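Side-chain contact in TssK (Serratia sp. FS14, PDB 5Y0E), which is a type VI secretion baseplate protein that probably joins the baseplate to the membrane-anchored parts of the secretion machine: residues Thr271-Ala274 against Ser275-Ala278. Sequence-based numbering, arbitrary orientation.
Sequences TELA and SFSA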
loop_
_atom_site.group_PDB
_atom_site.type_symbol
_atom_site.label_atom_id
_atom_site.label_comp_id
_atom_site.label_asym_id
_atom_site.label_seq_id
_atom_site.Cartn_x
_atom_site.Cartn_y
_atom_site.Cartn_z
ATOM N N THR A 271 7.529 8.474 8.674
ATOM C CA THR A 271 8.964 8.664 8.737
ATOM C C THR A 271 9.477 9.557 7.620
ATOM O O THR A 271 10.479 10.241 7.807
ATOM C CB THR A 271 9.686 7.327 8.740
ATOM O OG1 THR A 271 9.537 6.674 7.482
ATOM C CG2 THR A 271 9.164 6.471 9.856
ATOM N N GLU A 272 8.816 9.593 6.467
ATOM C CA GLU A 272 9.223 10.575 5.468
ATOM C C GLU A 272 8.761 11.981 5.852
ATOM O O GLU A 272 9.410 12.962 5.511
ATOM C CB GLU A 272 8.696 10.189 4.082
ATOM C CG GLU A 272 9.279 10.992 2.926
ATOM C CD GLU A 272 8.807 10.530 1.537
ATOM O OE1 GLU A 272 8.784 11.359 0.622
ATOM O OE2 GLU A 272 8.475 9.343 1.341
ATOM N N LEU A 273 7.653 12.089 6.562
ATOM C CA LEU A 273 7.166 13.391 6.992
ATOM C C LEU A 273 8.112 14.051 8.003
ATOM O O LEU A 273 8.277 15.267 7.987
ATOM C CB LEU A 273 5.760 13.208 7.549
ATOM C CG LEU A 273 4.806 14.369 7.728
ATOM C CD1 LEU A 273 4.794 15.173 6.507
ATOM C CD2 LEU A 273 3.434 13.837 8.036
ATOM N N ALA A 274 8.773 13.258 8.839
ATOM C CA ALA A 274 9.807 13.756 9.734
ATOM C C ALA A 274 10.852 14.585 9.015
ATOM O O ALA A 274 11.469 15.445 9.631
ATOM C CB ALA A 274 10.492 12.598 10.448
ATOM N N SER A 275 11.048 14.364 7.724
ATOM C CA SER A 275 11.937 15.216 6.960
ATOM C C SER A 275 11.572 16.676 7.107
ATOM O O SER A 275 12.452 17.542 7.128
ATOM C CB SER A 275 11.904 14.808 5.499
ATOM O OG SER A 275 12.387 13.491 5.342
ATOM N N PHE A 276 10.293 16.962 7.242
ATOM C CA PHE A 276 9.815 18.326 7.317
ATOM C C PHE A 276 9.724 18.855 8.739
ATOM O O PHE A 276 9.323 19.988 8.933
ATOM C CB PHE A 276 8.471 18.407 6.604
ATOM C CG PHE A 276 8.554 17.968 5.185
ATOM C CD1 PHE A 276 8.368 16.635 4.838
ATOM C CD2 PHE A 276 8.887 18.855 4.190
ATOM C CE1 PHE A 276 8.494 16.232 3.554
ATOM C CE2 PHE A 276 8.996 18.423 2.883
ATOM C CZ PHE A 276 8.800 17.129 2.577
ATOM N N SER A 277 10.109 18.077 9.724
ATOM C CA SER A 277 10.051 18.502 11.102
ATOM C C SER A 277 11.338 19.219 11.468
ATOM O O SER A 277 12.320 19.195 10.734
ATOM C CB SER A 277 9.830 17.306 12.019
ATOM O OG SER A 277 11.014 16.561 12.189
ATOM N N ALA A 278 11.325 19.860 12.635
ATOM C CA ALA A 278 12.533 20.507 13.119
ATOM C C ALA A 278 13.674 19.519 13.259
ATOM O O ALA A 278 14.818 19.851 12.967
ATOM C CB ALA A 278 12.253 21.201 14.439
#
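Three backbone bonds in a row run from residue i+3 to i: S275 N to E272 O at 3.1 Å, F276 N to L273 O at 2.7 Å and S277 N to A274 O at 3.0 Å. The S277 hydroxyl reaches the same A274 O in the carbonyl plane, on a lone pair, with S277 OG at 2.8 Å from A274 O, whereas S277 N lies above that plane. One carbonyl is thus held twice by one residue. The S277 torsion brings this about: chi1 of 77° sets OG between the backbone N and the carbonyl carbon, turned back to A274. S275 OG makes a weak bond to E272 O at 3.0 Å. Its stronger partner is N242 of the second subunit, and the E272 carboxylate forms a salt bridge with R243 of that subunit. The F276 ring presents its edge to L273 O, which lies near the ring plane, 3.4 Å from F276 CD1. F276 CD1 meets L273 CD1 at 4.2 Å, a loose apolar contact. Both side chains pack on helix 229-253 of their own chain, L273 on L237 and L240, F276 on V233. Such successive i+3 to i bonds make a run of overlapping type I/III beta turns, here where helix 259-273 of a helical bundle runs into the loop that leads to helix 294-309, beside a subunit interface of the trimer.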